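Local coordinates for choline kinase (PDB 4R78), which probably transfers phosphate from ATP to choline, as a bacterial choline kinase with a protein kinase-like fold, at residues Ile115-Thr120 / Glu200-Ser205. Residues are numbered along the deposited sequence; the frame is centred on the assembly and turned at random.
Sequences ITLDST and ENFIES. With AMP (adenosine monophosphate), chain C.
The floor of the nucleotide cleft in this protein kinase-like fold is a small antiparallel sheet, and the pairing of I115 and T116 with E204 and I203 is its edge, just past the hinge that joins the two lobes. It is a worked example of how a short strand pair can present a ligand-binding face. I115 and E204 form the hydrogen-bonded pair: I115 N gives to E204 O at 2.9 Å, and E204 N returns a bond to I115 O. One step on, T116 and I203 make a non-hydrogen-bonded pair, and L117 N then donates to F202 O at 2.9 Å, extending the backbone bonding one residue past the strand.

The face bearing T116 and I203 receives AMP. With OG1 beside its own backbone N (chi1 -55°), T116 turns the hydroxyl to the ribose, where OG1 and AMP O2' share a very short hydrogen bond of 2.5 Å, while its CG2 lies against the carbonyl O and CB of E200. I203 lays its CD1 against the adenine, 3.6 Å from AMP C5, and its CG2 against the sugar. The other face carries I115 and E204, whose carboxylate reaches away to a salt bridge with K125.

Just past the end of strand 115-116, L117 meets F202 of strand 202-204 on the side remote from the nucleotide, L117 CD1 packing 3.5 Å from F202 CB; F202 continues to L212 of the neighbouring strand 210-212. D118 then N-caps the following helix, its OD1 accepting from both the backbone N and the hydroxyl of T120. At the ribose the backbone itself takes part: AMP O3' donates to E200 O at 2.9 Å.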
loop_
_atom_site.group_PDB
_atom_site.type_symbol
_atom_site.label_atom_id
_atom_site.label_comp_id
_atom_site.label_asym_id
_atom_site.label_seq_id
_atom_site.Cartn_x
_atom_site.Cartn_y
_atom_site.Cartn_z
ATOM N N ILE A 115 -0.695 11.306 14.792
ATOM C CA ILE A 115 0.234 11.958 13.881
ATOM C C ILE A 115 0.559 11.017 12.725
ATOM O O ILE A 115 1.104 9.929 12.931
ATOM C CB ILE A 115 1.537 12.418 14.591
ATOM C CG1 ILE A 115 1.232 13.465 15.668
ATOM C CG2 ILE A 115 2.542 12.982 13.586
ATOM C CD1 ILE A 115 0.993 12.884 17.055
ATOM N N THR A 116 0.211 11.446 11.517
ATOM C CA THR A 116 0.520 10.698 10.306
ATOM C C THR A 116 1.940 11.042 9.876
ATOM O O THR A 116 2.296 12.219 9.767
ATOM C CB THR A 116 -0.477 11.039 9.182
ATOM O OG1 THR A 116 -1.811 10.809 9.652
ATOM C CG2 THR A 116 -0.229 10.185 7.951
ATOM N N LEU A 117 2.759 10.019 9.652
ATOM C CA LEU A 117 4.145 10.248 9.252
ATOM C C LEU A 117 4.238 10.715 7.803
ATOM O O LEU A 117 3.333 10.484 7.003
ATOM C CB LEU A 117 5.011 8.998 9.465
ATOM C CG LEU A 117 5.213 8.433 10.880
ATOM C CD1 LEU A 117 6.395 7.470 10.897
ATOM C CD2 LEU A 117 5.406 9.520 11.933
ATOM N N ASP A 118 5.330 11.403 7.490
ATOM C CA ASP A 118 5.670 11.769 6.117
ATOM C C ASP A 118 7.149 11.425 5.912
ATOM O O ASP A 118 7.776 10.897 6.824
ATOM C CB ASP A 118 5.374 13.254 5.857
ATOM C CG ASP A 118 6.129 14.179 6.792
ATOM O OD1 ASP A 118 7.349 14.336 6.611
ATOM O OD2 ASP A 118 5.496 14.772 7.692
ATOM N N SER A 119 7.710 11.718 4.739
ATOM C CA SER A 119 9.113 11.354 4.465
ATOM C C SER A 119 10.101 11.884 5.505
ATOM O O SER A 119 11.021 11.175 5.917
ATOM C CB SER A 119 9.552 11.833 3.086
ATOM O OG SER A 119 9.768 13.234 3.096
ATOM N N THR A 120 9.913 13.132 5.926
ATOM C CA THR A 120 10.832 13.756 6.870
ATOM C C THR A 120 10.745 13.116 8.249
ATOM O O THR A 120 11.770 12.816 8.860
ATOM C CB THR A 120 10.619 15.282 6.969
ATOM O OG1 THR A 120 9.432 15.552 7.726
ATOM C CG2 THR A 120 10.502 15.886 5.573
ATOM N N GLU A 200 2.793 7.737 4.768
ATOM C CA GLU A 200 1.507 8.043 5.405
ATOM C C GLU A 200 0.756 6.797 5.889
ATOM O O GLU A 200 -0.304 6.908 6.509
ATOM C CB GLU A 200 0.625 8.930 4.508
ATOM C CG GLU A 200 0.116 8.282 3.221
ATOM C CD GLU A 200 1.045 8.485 2.025
ATOM O OE1 GLU A 200 0.563 8.346 0.879
ATOM O OE2 GLU A 200 2.249 8.775 2.213
ATOM N N ASN A 201 1.309 5.616 5.616
ATOM C CA ASN A 201 0.782 4.382 6.201
ATOM C C ASN A 201 1.362 4.082 7.583
ATOM O O ASN A 201 1.046 3.059 8.189
ATOM C CB ASN A 201 0.941 3.195 5.243
ATOM C CG ASN A 201 -0.153 3.153 4.189
ATOM O OD1 ASN A 201 -1.164 3.846 4.304
ATOM N ND2 ASN A 201 0.040 2.339 3.162
ATOM N N PHE A 202 2.204 4.986 8.077
ATOM C CA PHE A 202 2.656 4.936 9.460
ATOM C C PHE A 202 1.978 6.056 10.229
ATOM O O PHE A 202 2.044 7.224 9.830
ATOM C CB PHE A 202 4.177 5.082 9.545
ATOM C CG PHE A 202 4.940 3.917 8.972
ATOM C CD1 PHE A 202 5.326 2.856 9.785
ATOM C CD2 PHE A 202 5.286 3.888 7.625
ATOM C CE1 PHE A 202 6.046 1.776 9.260
ATOM C CE2 PHE A 202 6.002 2.813 7.090
ATOM C CZ PHE A 202 6.381 1.758 7.911
ATOM N N ILE A 203 1.300 5.693 11.313
ATOM C CA ILE A 203 0.623 6.682 12.149
ATOM C C ILE A 203 0.994 6.462 13.611
ATOM O O ILE A 203 1.181 5.325 14.054
ATOM C CB ILE A 203 -0.925 6.707 11.942
ATOM C CG1 ILE A 203 -1.573 5.407 12.428
ATOM C CG2 ILE A 203 -1.282 6.998 10.478
ATOM C CD1 ILE A 203 -3.071 5.520 12.671
ATOM N N GLU A 204 1.123 7.561 14.343
ATOM C CA GLU A 204 1.585 7.514 15.722
ATOM C C GLU A 204 0.478 7.941 16.681
ATOM O O GLU A 204 -0.160 8.978 16.485
ATOM C CB GLU A 204 2.826 8.398 15.890
ATOM C CG GLU A 204 3.611 8.168 17.172
ATOM C CD GLU A 204 4.935 8.911 17.172
ATOM O OE1 GLU A 204 5.892 8.431 16.525
ATOM O OE2 GLU A 204 5.018 9.975 17.818
ATOM N N SER A 205 0.248 7.111 17.696
ATOM C CA SER A 205 -0.647 7.427 18.807
ATOM C C SER A 205 -0.068 8.597 19.603
ATOM O O SER A 205 1.155 8.751 19.662
ATOM C CB SER A 205 -0.784 6.201 19.717
ATOM O OG SER A 205 -1.541 6.488 20.886
HETATM P P AMP C . -3.547 6.758 3.670
HETATM O O1P AMP C . -3.452 5.944 2.402
HETATM O O2P AMP C . -3.581 8.251 3.451
HETATM O O3P AMP C . -2.611 6.308 4.765
HETATM O "O5'" AMP C . -5.006 6.421 4.261
HETATM C "C5'" AMP C . -5.224 6.394 5.671
HETATM C "C4'" AMP C . -4.990 7.780 6.258
HETATM O "O4'" AMP C . -6.024 8.090 7.198
HETATM C "C3'" AMP C . -3.670 7.850 7.010
HETATM O "O3'" AMP C . -2.678 8.543 6.245
HETATM C "C2'" AMP C . -3.985 8.580 8.301
HETATM O "O2'" AMP C . -3.674 9.968 8.180
HETATM C "C1'" AMP C . -5.487 8.451 8.478
HETATM N N9 AMP C . -5.802 7.406 9.490
HETATM C C8 AMP C . -5.840 6.079 9.264
HETATM N N7 AMP C . -6.162 5.385 10.384
HETATM C C5 AMP C . -6.345 6.285 11.362
HETATM C C6 AMP C . -6.706 6.229 12.797
HETATM N N6 AMP C . -6.937 5.037 13.398
HETATM N N1 AMP C . -6.798 7.398 13.474
HETATM C C2 AMP C . -6.568 8.585 12.878
HETATM N N3 AMP C . -6.235 8.709 11.576
HETATM C C4 AMP C . -6.109 7.617 10.775
#